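Local coordinates for protein 2-polyprenyl-6-methoxyphenol hydroxylase-like FAD-dependent oxidoreductase (Streptomyces sp. NRRL 11266, PDB 6UI5) that binds flavin-adenine dinucleotide and is a FAD-dependent oxidoreductase-like protein related to the aromatic-ring hydroxylases, at residues Phe75-Leu80 and Ala347-Arg352; Pro291-Gly296 and Gln343-Leu348. All coordinates share one frame; numbering follows the deposited sequence.

Interaction 1 (Phe75-Leu80 and Ala347-Arg352); sequences FADLRL and ALLYPR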
ATOM      1  N   PHE A  75       9.871   0.776  -8.123  1.00 54.58           N
ATOM      2  CA  PHE A  75       8.460   1.120  -7.948  1.00 53.20           C
ATOM      3  C   PHE A  75       8.422   2.621  -7.730  1.00 53.30           C
ATOM      4  O   PHE A  75       8.927   3.118  -6.715  1.00 55.47           O
ATOM      5  CB  PHE A  75       7.831   0.378  -6.761  1.00 49.75           C
ATOM      6  CG  PHE A  75       6.307   0.418  -6.735  1.00 48.40           C
ATOM      7  CD1 PHE A  75       5.555  -0.340  -7.648  1.00 51.75           C
ATOM      8  CD2 PHE A  75       5.632   1.166  -5.784  1.00 50.43           C
ATOM      9  CE1 PHE A  75       4.151  -0.323  -7.627  1.00 51.85           C
ATOM     10  CE2 PHE A  75       4.224   1.197  -5.746  1.00 50.15           C
ATOM     11  CZ  PHE A  75       3.485   0.449  -6.670  1.00 53.32           C
ATOM     12  N   ALA A  76       7.820   3.345  -8.663  1.00 60.22           N
ATOM     13  CA  ALA A  76       8.157   4.757  -8.768  1.00 73.20           C
ATOM     14  C   ALA A  76       9.678   4.845  -8.772  1.00 77.31           C
ATOM     15  O   ALA A  76      10.327   4.337  -9.693  1.00 70.25           O
ATOM     16  CB  ALA A  76       7.542   5.575  -7.621  1.00 67.69           C
ATOM     17  N   ASP A  77      10.257   5.416  -7.715  1.00 84.80           N
ATOM     18  CA  ASP A  77      11.704   5.561  -7.602  1.00 91.11           C
ATOM     19  C   ASP A  77      12.267   4.780  -6.425  1.00 81.16           C
ATOM     20  O   ASP A  77      13.417   5.014  -6.032  1.00 81.33           O
ATOM     21  CB  ASP A  77      12.087   7.042  -7.490  1.00101.01           C
ATOM     22  CG  ASP A  77      11.543   7.688  -6.236  1.00110.56           C
ATOM     23  OD1 ASP A  77      10.339   8.020  -6.213  1.00113.18           O
ATOM     24  OD2 ASP A  77      12.319   7.861  -5.272  1.00115.26           O
ATOM     25  N   LEU A  78      11.490   3.866  -5.854  1.00 76.56           N
ATOM     26  CA  LEU A  78      11.969   2.972  -4.810  1.00 77.24           C
ATOM     27  C   LEU A  78      12.470   1.668  -5.423  1.00 79.56           C
ATOM     28  O   LEU A  78      12.122   1.308  -6.548  1.00 87.35           O
ATOM     29  CB  LEU A  78      10.862   2.660  -3.805  1.00 74.74           C
ATOM     30  CG  LEU A  78      10.209   3.871  -3.154  1.00 71.86           C
ATOM     31  CD1 LEU A  78       9.255   3.439  -2.032  1.00 70.21           C
ATOM     32  CD2 LEU A  78      11.274   4.836  -2.644  1.00 65.68           C
ATOM     33  N   ARG A  79      13.282   0.951  -4.651  1.00 68.19           N
ATOM     34  CA  ARG A  79      13.826  -0.333  -5.062  1.00 61.56           C
ATOM     35  C   ARG A  79      12.873  -1.454  -4.705  1.00 60.94           C
ATOM     36  O   ARG A  79      12.302  -1.453  -3.619  1.00 65.43           O
ATOM     37  CB  ARG A  79      15.157  -0.602  -4.372  1.00 73.52           C
ATOM     38  CG  ARG A  79      15.736  -1.914  -4.779  1.00 80.01           C
ATOM     39  CD  ARG A  79      16.970  -2.291  -3.991  1.00 89.24           C
ATOM     40  NE  ARG A  79      17.396  -3.612  -4.419  1.00 93.68           N
ATOM     41  CZ  ARG A  79      16.953  -4.754  -3.904  1.00 93.74           C
ATOM     42  NH1 ARG A  79      16.077  -4.768  -2.901  1.00 89.89           N
ATOM     43  NH2 ARG A  79      17.412  -5.891  -4.395  1.00 92.64           N
ATOM     44  N   LEU A  80      12.743  -2.438  -5.597  1.00 61.39           N
ATOM     45  CA  LEU A  80      12.004  -3.664  -5.309  1.00 58.14           C
ATOM     46  C   LEU A  80      12.965  -4.846  -5.220  1.00 60.74           C
ATOM     47  O   LEU A  80      13.772  -5.066  -6.132  1.00 57.80           O
ATOM     48  CB  LEU A  80      10.944  -3.946  -6.371  1.00 49.39           C
ATOM     49  CG  LEU A  80       9.806  -2.949  -6.487  1.00 52.36           C
ATOM     50  CD1 LEU A  80       8.977  -3.285  -7.711  1.00 59.19           C
ATOM     51  CD2 LEU A  80       8.968  -3.038  -5.253  1.00 49.88           C
ATOM     52  N   ALA A 347       1.164   7.895  -7.418  1.00 57.79           N
ATOM     53  CA  ALA A 347       0.749   8.553  -6.181  1.00 61.28           C
ATOM     54  C   ALA A 347       1.888   8.715  -5.195  1.00 58.48           C
ATOM     55  O   ALA A 347       1.665   9.283  -4.123  1.00 60.67           O
ATOM     56  CB  ALA A 347      -0.396   7.787  -5.521  1.00 67.54           C
ATOM     57  N   LEU A 348       3.087   8.220  -5.514  1.00 58.56           N
ATOM     58  CA  LEU A 348       4.288   8.567  -4.763  1.00 67.26           C
ATOM     59  C   LEU A 348       5.007   9.778  -5.347  1.00 67.03           C
ATOM     60  O   LEU A 348       6.065  10.165  -4.836  1.00 72.74           O
ATOM     61  CB  LEU A 348       5.259   7.380  -4.694  1.00 69.12           C
ATOM     62  CG  LEU A 348       4.804   6.144  -3.913  1.00 71.72           C
ATOM     63  CD1 LEU A 348       3.809   5.353  -4.686  1.00 74.49           C
ATOM     64  CD2 LEU A 348       5.981   5.256  -3.516  1.00 70.23           C
ATOM     65  N   LEU A 349       4.452  10.382  -6.395  1.00 51.10           N
ATOM     66  CA  LEU A 349       5.055  11.526  -7.048  1.00 61.09           C
ATOM     67  C   LEU A 349       4.227  12.789  -6.901  1.00 67.55           C
ATOM     68  O   LEU A 349       4.759  13.854  -6.575  1.00 79.94           O
ATOM     69  CB  LEU A 349       5.268  11.194  -8.529  1.00 59.90           C
ATOM     70  CG  LEU A 349       6.328  10.115  -8.692  1.00 70.33           C
ATOM     71  CD1 LEU A 349       6.377   9.659 -10.125  1.00 80.70           C
ATOM     72  CD2 LEU A 349       7.671  10.679  -8.258  1.00 70.97           C
ATOM     73  N   TYR A 350       2.926  12.692  -7.107  1.00 65.36           N
ATOM     74  CA  TYR A 350       2.119  13.879  -7.220  1.00 62.04           C
ATOM     75  C   TYR A 350       0.683  13.606  -6.798  1.00 56.47           C
ATOM     76  O   TYR A 350       0.150  12.554  -7.082  1.00 61.16           O
ATOM     77  CB  TYR A 350       2.183  14.388  -8.667  1.00 65.05           C
ATOM     78  CG  TYR A 350       1.387  15.647  -8.925  1.00 72.27           C
ATOM     79  CD1 TYR A 350       1.966  16.910  -8.778  1.00 81.31           C
ATOM     80  CD2 TYR A 350       0.055  15.580  -9.316  1.00 70.22           C
ATOM     81  CE1 TYR A 350       1.237  18.063  -9.014  1.00 83.14           C
ATOM     82  CE2 TYR A 350      -0.681  16.724  -9.534  1.00 81.51           C
ATOM     83  CZ  TYR A 350      -0.088  17.963  -9.395  1.00 88.79           C
ATOM     84  OH  TYR A 350      -0.838  19.095  -9.629  1.00101.84           O
ATOM     85  N   PRO A 351       0.031  14.578  -6.151  1.00 73.95           N
ATOM     86  CA  PRO A 351       0.599  15.858  -5.709  1.00 76.09           C
ATOM     87  C   PRO A 351       1.508  15.637  -4.526  1.00 71.04           C
ATOM     88  O   PRO A 351       1.515  14.535  -3.954  1.00 66.42           O
ATOM     89  CB  PRO A 351      -0.622  16.686  -5.322  1.00 78.89           C
ATOM     90  CG  PRO A 351      -1.716  15.704  -5.106  1.00 81.39           C
ATOM     91  CD  PRO A 351      -1.431  14.532  -6.001  1.00 79.09           C
ATOM     92  N   ARG A 352       2.293  16.642  -4.161  1.00 64.93           N
ATOM     93  CA  ARG A 352       3.331  16.392  -3.171  1.00 77.35           C
ATOM     94  C   ARG A 352       2.781  16.106  -1.774  1.00 75.35           C
ATOM     95  O   ARG A 352       3.471  15.404  -1.022  1.00 68.09           O
ATOM     96  CB  ARG A 352       4.345  17.544  -3.146  1.00 71.39           C
ATOM     97  CG  ARG A 352       4.273  18.418  -1.925  1.00 85.78           C
ATOM     98  CD  ARG A 352       5.406  19.438  -1.899  1.00104.59           C
ATOM     99  NE  ARG A 352       5.154  20.548  -2.816  1.00121.33           N
ATOM    100  CZ  ARG A 352       5.769  20.710  -3.987  1.00131.22           C
ATOM    101  NH1 ARG A 352       6.693  19.836  -4.387  1.00137.77           N
ATOM    102  NH2 ARG A 352       5.462  21.749  -4.762  1.00133.79           N
TER
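Residues Phe75-Leu78 form a type II' beta turn, closed by backbone hydrogen bonds in both directions between Phe75 and Leu78, and the turn packs against the irregular loop that follows helix 325-346. The backbones come closest at Ala76 and Leu348, whose CA atoms are 6.7 Å apart. No hydrogen bond joins the two segments. Leu348 is the main apolar partner from the loop. Its CG lies anti to the carbonyl carbon (chi1 -66°), and its CB is directed at the turn. Three residues of the turn meet it at different carbons. The methyl of Ala76 faces the base of the leucine, with Ala76 CB 4.1 Å from Leu348 CB. Leu78 crosses the Leu348 side chain at about a right angle, and the methyls Leu78 CD1 and Leu348 CD2 are 4.0 Å apart. Phe75 has CG anti to its backbone N (chi1 -166°). This brings the end of its ring nearer to the loop, where Phe75 CE2 lies 4.3 Å from Leu348 CD1, an oblique approach to the ring. Asp77 OD1 also comes to 4.3 Å from Leu349 CD2. The charge of Asp77 is answered elsewhere, by a salt bridge to Arg359 of helix 352-365. That helix also packs on Phe75 through Met362, while Met361 of the second subunit touches the same ring. The arrangement is a tight beta hairpin, a two-residue turn between antiparallel strands 69-75 and 78-80, packed by its tip on the connection between two helices.

Interaction 2 (Pro291-Gly296 and Gln343-Leu348); sequences PYNGQG and QAQLAL. With FAD (flavin-adenine dinucleotide), chain C.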
ATOM      1  N   PRO A 291       3.657   5.099 -18.781  1.00 56.32           N
ATOM      2  CA  PRO A 291       4.665   4.083 -19.138  1.00 51.61           C
ATOM      3  C   PRO A 291       5.717   3.869 -18.040  1.00 58.75           C
ATOM      4  O   PRO A 291       6.629   4.676 -17.861  1.00 76.89           O
ATOM      5  CB  PRO A 291       5.340   4.657 -20.411  1.00 46.34           C
ATOM      6  CG  PRO A 291       4.867   6.113 -20.487  1.00 50.52           C
ATOM      7  CD  PRO A 291       3.545   6.193 -19.776  1.00 51.21           C
ATOM      8  N   TYR A 292       5.588   2.771 -17.327  1.00 58.20           N
ATOM      9  CA  TYR A 292       6.512   2.389 -16.271  1.00 55.29           C
ATOM     10  C   TYR A 292       6.890   0.926 -16.442  1.00 48.56           C
ATOM     11  O   TYR A 292       6.071   0.116 -16.895  1.00 47.32           O
ATOM     12  CB  TYR A 292       5.888   2.577 -14.896  1.00 65.41           C
ATOM     13  CG  TYR A 292       6.272   3.816 -14.140  1.00 72.03           C
ATOM     14  CD1 TYR A 292       7.591   4.244 -14.082  1.00 74.42           C
ATOM     15  CD2 TYR A 292       5.309   4.534 -13.429  1.00 65.11           C
ATOM     16  CE1 TYR A 292       7.937   5.365 -13.353  1.00 67.25           C
ATOM     17  CE2 TYR A 292       5.644   5.656 -12.708  1.00 61.44           C
ATOM     18  CZ  TYR A 292       6.957   6.062 -12.671  1.00 67.12           C
ATOM     19  OH  TYR A 292       7.301   7.172 -11.945  1.00 78.01           O
ATOM     20  N   ASN A 293       8.151   0.598 -16.120  1.00 52.50           N
ATOM     21  CA  ASN A 293       8.680  -0.768 -16.031  1.00 46.19           C
ATOM     22  C   ASN A 293       8.511  -1.556 -17.317  1.00 51.88           C
ATOM     23  O   ASN A 293       8.778  -2.756 -17.336  1.00 59.36           O
ATOM     24  CB  ASN A 293       8.019  -1.539 -14.890  1.00 43.98           C
ATOM     25  CG  ASN A 293       7.928  -0.722 -13.623  1.00 49.15           C
ATOM     26  OD1 ASN A 293       6.866  -0.222 -13.277  1.00 42.48           O
ATOM     27  ND2 ASN A 293       9.049  -0.580 -12.925  1.00 55.83           N
ATOM     28  N   GLY A 294       8.064  -0.919 -18.392  1.00 44.87           N
ATOM     29  CA  GLY A 294       7.786  -1.635 -19.621  1.00 39.90           C
ATOM     30  C   GLY A 294       6.464  -2.362 -19.613  1.00 50.41           C
ATOM     31  O   GLY A 294       6.278  -3.308 -20.389  1.00 47.54           O
ATOM     32  N   GLN A 295       5.529  -1.945 -18.753  1.00 44.31           N
ATOM     33  CA  GLN A 295       4.295  -2.712 -18.614  1.00 48.67           C
ATOM     34  C   GLN A 295       3.394  -2.593 -19.833  1.00 48.14           C
ATOM     35  O   GLN A 295       2.700  -3.558 -20.170  1.00 49.55           O
ATOM     36  CB  GLN A 295       3.550  -2.271 -17.364  1.00 49.28           C
ATOM     37  CG  GLN A 295       4.303  -2.589 -16.088  1.00 48.30           C
ATOM     38  CD  GLN A 295       3.501  -2.226 -14.893  1.00 47.12           C
ATOM     39  OE1 GLN A 295       2.299  -2.523 -14.820  1.00 48.48           O
ATOM     40  NE2 GLN A 295       4.134  -1.527 -13.957  1.00 47.71           N
ATOM     41  N   GLY A 296       3.357  -1.421 -20.484  1.00 50.18           N
ATOM     42  CA  GLY A 296       2.545  -1.286 -21.686  1.00 49.33           C
ATOM     43  C   GLY A 296       2.933  -2.306 -22.738  1.00 57.69           C
ATOM     44  O   GLY A 296       2.074  -2.941 -23.357  1.00 54.82           O
ATOM     45  N   GLN A 343      -0.882   3.615 -11.518  1.00 48.57           N
ATOM     46  CA  GLN A 343      -1.491   4.719 -10.782  1.00 52.10           C
ATOM     47  C   GLN A 343      -0.923   4.792  -9.366  1.00 57.92           C
ATOM     48  O   GLN A 343      -0.648   5.889  -8.849  1.00 46.46           O
ATOM     49  CB  GLN A 343      -3.013   4.550 -10.754  1.00 42.47           C
ATOM     50  CG  GLN A 343      -3.725   4.817 -12.074  1.00 57.70           C
ATOM     51  CD  GLN A 343      -3.545   6.248 -12.592  1.00 60.95           C
ATOM     52  OE1 GLN A 343      -2.457   6.651 -13.034  1.00 73.09           O
ATOM     53  NE2 GLN A 343      -4.624   7.027 -12.519  1.00 53.06           N
ATOM     54  N   ALA A 344      -0.693   3.618  -8.741  1.00 47.44           N
ATOM     55  CA  ALA A 344      -0.104   3.596  -7.406  1.00 44.31           C
ATOM     56  C   ALA A 344       1.306   4.158  -7.426  1.00 43.02           C
ATOM     57  O   ALA A 344       1.684   4.911  -6.529  1.00 44.13           O
ATOM     58  CB  ALA A 344      -0.092   2.174  -6.824  1.00 48.46           C
ATOM     59  N   GLN A 345       2.096   3.815  -8.441  1.00 50.92           N
ATOM     60  CA  GLN A 345       3.405   4.451  -8.583  1.00 60.03           C
ATOM     61  C   GLN A 345       3.268   5.965  -8.716  1.00 58.60           C
ATOM     62  O   GLN A 345       4.030   6.712  -8.091  1.00 66.72           O
ATOM     63  CB  GLN A 345       4.175   3.864  -9.775  1.00 52.78           C
ATOM     64  CG  GLN A 345       4.800   2.482  -9.471  1.00 51.79           C
ATOM     65  CD  GLN A 345       5.604   1.918 -10.644  1.00 50.65           C
ATOM     66  OE1 GLN A 345       6.636   2.487 -11.032  1.00 61.25           O
ATOM     67  NE2 GLN A 345       5.119   0.806 -11.232  1.00 40.25           N
ATOM     68  N   LEU A 346       2.291   6.446  -9.496  1.00 58.46           N
ATOM     69  CA  LEU A 346       2.176   7.901  -9.655  1.00 69.38           C
ATOM     70  C   LEU A 346       1.877   8.582  -8.321  1.00 63.41           C
ATOM     71  O   LEU A 346       2.326   9.712  -8.083  1.00 48.71           O
ATOM     72  CB  LEU A 346       1.100   8.258 -10.684  1.00 63.37           C
ATOM     73  CG  LEU A 346       1.460   8.073 -12.161  1.00 66.16           C
ATOM     74  CD1 LEU A 346       0.370   8.644 -13.063  1.00 68.58           C
ATOM     75  CD2 LEU A 346       2.810   8.703 -12.479  1.00 58.66           C
ATOM     76  N   ALA A 347       1.164   7.895  -7.418  1.00 57.79           N
ATOM     77  CA  ALA A 347       0.749   8.553  -6.181  1.00 61.28           C
ATOM     78  C   ALA A 347       1.888   8.715  -5.195  1.00 58.48           C
ATOM     79  O   ALA A 347       1.665   9.283  -4.123  1.00 60.67           O
ATOM     80  CB  ALA A 347      -0.396   7.787  -5.521  1.00 67.54           C
ATOM     81  N   LEU A 348       3.087   8.220  -5.514  1.00 58.56           N
ATOM     82  CA  LEU A 348       4.288   8.567  -4.763  1.00 67.26           C
ATOM     83  C   LEU A 348       5.007   9.778  -5.347  1.00 67.03           C
ATOM     84  O   LEU A 348       6.065  10.165  -4.836  1.00 72.74           O
ATOM     85  CB  LEU A 348       5.259   7.380  -4.694  1.00 69.12           C
ATOM     86  CG  LEU A 348       4.804   6.144  -3.913  1.00 71.72           C
ATOM     87  CD1 LEU A 348       3.809   5.353  -4.686  1.00 74.49           C
ATOM     88  CD2 LEU A 348       5.981   5.256  -3.516  1.00 70.23           C
TER
HETATM   89  PA  FAD C 601       0.012   1.103 -30.715  1.00 59.68           P
HETATM   90  O1A FAD C 601       1.494   1.074 -30.416  1.00 55.11           O
HETATM   91  O2A FAD C 601      -0.519   2.487 -30.380  1.00 57.52           O
HETATM   92  O5B FAD C 601      -0.298   0.572 -32.255  1.00 62.68           O
HETATM   93  C5B FAD C 601      -1.603   0.696 -32.797  1.00 71.08           C
HETATM   94  C4B FAD C 601      -1.489   0.696 -34.356  1.00 77.94           C
HETATM   95  O4B FAD C 601      -2.652   0.657 -34.959  1.00 73.70           O
HETATM   96  C3B FAD C 601      -0.834   2.013 -34.835  1.00 83.55           C
HETATM   97  O3B FAD C 601       0.029   1.722 -35.845  1.00 79.98           O
HETATM   98  C2B FAD C 601      -2.019   2.850 -35.355  1.00 80.76           C
HETATM   99  O2B FAD C 601      -1.473   3.904 -36.250  1.00 89.81           O
HETATM  100  C1B FAD C 601      -2.704   1.940 -35.993  1.00 75.56           C
HETATM  101  N9A FAD C 601      -4.116   2.210 -36.180  1.00 65.24           N
HETATM  102  C8A FAD C 601      -4.939   2.866 -35.332  1.00 57.26           C
HETATM  103  N7A FAD C 601      -6.185   2.830 -35.851  1.00 60.20           N
HETATM  104  C5A FAD C 601      -6.130   2.132 -37.011  1.00 67.77           C
HETATM  105  C6A FAD C 601      -7.097   1.785 -37.947  1.00 69.97           C
HETATM  106  N6A FAD C 601      -8.524   1.971 -38.168  1.00 77.11           N
HETATM  107  N1A FAD C 601      -6.769   1.082 -39.034  1.00 62.51           N
HETATM  108  C2A FAD C 601      -5.491   0.689 -39.227  1.00 61.82           C
HETATM  109  N3A FAD C 601      -4.544   1.016 -38.301  1.00 63.46           N
HETATM  110  C4A FAD C 601      -4.859   1.736 -37.202  1.00 61.36           C
HETATM  111  N1  FAD C 601       6.223   1.218 -23.745  1.00127.45           N
HETATM  112  C2  FAD C 601       7.283   0.567 -22.921  1.00130.83           C
HETATM  113  O2  FAD C 601       7.353  -0.614 -22.818  1.00127.15           O
HETATM  114  N3  FAD C 601       8.275   1.430 -22.218  1.00133.20           N
HETATM  115  C4  FAD C 601       8.187   2.885 -22.355  1.00128.31           C
HETATM  116  O4  FAD C 601       8.961   3.598 -21.811  1.00133.82           O
HETATM  117  C4X FAD C 601       7.100   3.509 -23.195  1.00114.62           C
HETATM  118  N5  FAD C 601       7.064   4.950 -23.283  1.00108.58           N
HETATM  119  C5X FAD C 601       5.998   5.593 -24.091  1.00112.73           C
HETATM  120  C6  FAD C 601       5.969   6.988 -24.165  1.00109.90           C
HETATM  121  C7  FAD C 601       4.987   7.619 -24.920  1.00113.14           C
HETATM  122  C7M FAD C 601       5.205   9.122 -24.813  1.00115.16           C
HETATM  123  C8  FAD C 601       4.019   6.879 -25.616  1.00117.89           C
HETATM  124  C8M FAD C 601       2.977   7.662 -26.425  1.00117.06           C
HETATM  125  C9  FAD C 601       4.043   5.475 -25.543  1.00121.32           C
HETATM  126  C9A FAD C 601       5.031   4.814 -24.775  1.00117.47           C
HETATM  127  N10 FAD C 601       5.066   3.305 -24.674  1.00103.20           N
HETATM  128  C10 FAD C 601       6.123   2.681 -23.884  1.00114.38           C
HETATM  129  C1' FAD C 601       4.069   2.519 -25.428  1.00 88.92           C
HETATM  130  C2' FAD C 601       3.160   1.526 -24.682  1.00 86.31           C
HETATM  131  O2' FAD C 601       3.799   0.331 -24.428  1.00 89.25           O
HETATM  132  C3' FAD C 601       1.984   1.124 -25.569  1.00 88.27           C
HETATM  133  O3' FAD C 601       1.073   0.460 -24.752  1.00 94.40           O
HETATM  134  C4' FAD C 601       2.315   0.154 -26.722  1.00 81.21           C
HETATM  135  O4' FAD C 601       3.259   0.641 -27.633  1.00 79.59           O
HETATM  136  C5' FAD C 601       0.981   0.010 -27.465  1.00 71.08           C
HETATM  137  O5' FAD C 601       0.978  -1.126 -28.282  1.00 55.95           O
HETATM  138  P   FAD C 601      -0.307  -1.436 -29.274  1.00 60.77           P
HETATM  139  O1P FAD C 601       0.170  -2.267 -30.442  1.00 48.53           O
HETATM  140  O2P FAD C 601      -1.503  -2.050 -28.572  1.00 64.51           O
HETATM  141  O3P FAD C 601      -0.834   0.055 -29.755  1.00 77.94           O
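The carbonyl oxygen of a glutamine side chain sits directly over an aromatic ring. Gln345 OE1 lies 3.3 Å above the plane of the Tyr292 ring, over its centre. The amide and ring planes are only 24° apart, so the amide is only slightly tilted to the ring, with its oxygen over the centre and its nitrogen beyond the ring. Gln345 OE1 also accepts a hydrogen bond from the backbone N of Ala76. The other end of the amide grips Asn293. Gln345 NE2 donates to Asn293 OD1 at 2.9 Å, nearly straight at 166° and in the carbonyl plane. The chain of Gln345, extended beyond CG, carries the amide from helix 325-346 to this meeting point. Asn293 OD1 takes a second N-H from Gln295 NE2 at 3.1 Å, which comes from above the carbonyl plane. Asn293 ND2 donates to Arg74 O, so both ends of this amide are held. Asn293 and Gln295 belong to the type I' turn Tyr292-Gln295 that leads into helix 295-316, with Gly294 at the N-cap. In this FAD-binding domain the loop 291-296 borders the flavin. Pro291 CB is 3.4 Å from FAD N5. Gly294 CA is 3.4 Å from FAD O2. Gly296 lies beside the ribityl chain, its C 3.2 Å from FAD O2'. Away from the flavin, Leu346 CD2 makes an oblique apolar contact with Tyr292 CE2 at 4.2 Å, and Tyr292 OH is hydrogen-bonded to Tyr200 OH.

How the interactions relate
The centres of the two interactions are about 9 Å apart, on the same side of the chain's centre. Along the chain, 75-80 comes first, then 291-296, and last the end of helix 325-346 with the loop after it. Interactions 1 and 2 share Ala347 and Leu348 there. They also touch directly: Phe75 CE1 packs 3.4 Å from Gln345 CG. The end of helix 325-346 thus touches both the hairpin turn and the flavin-side loop. Interaction 2 is the more buried and reaches FAD, while interaction 1 lies further out. Both touch the second subunit, through Phe75 and the 343-352 region, so the subunit interface lies close to this helix end.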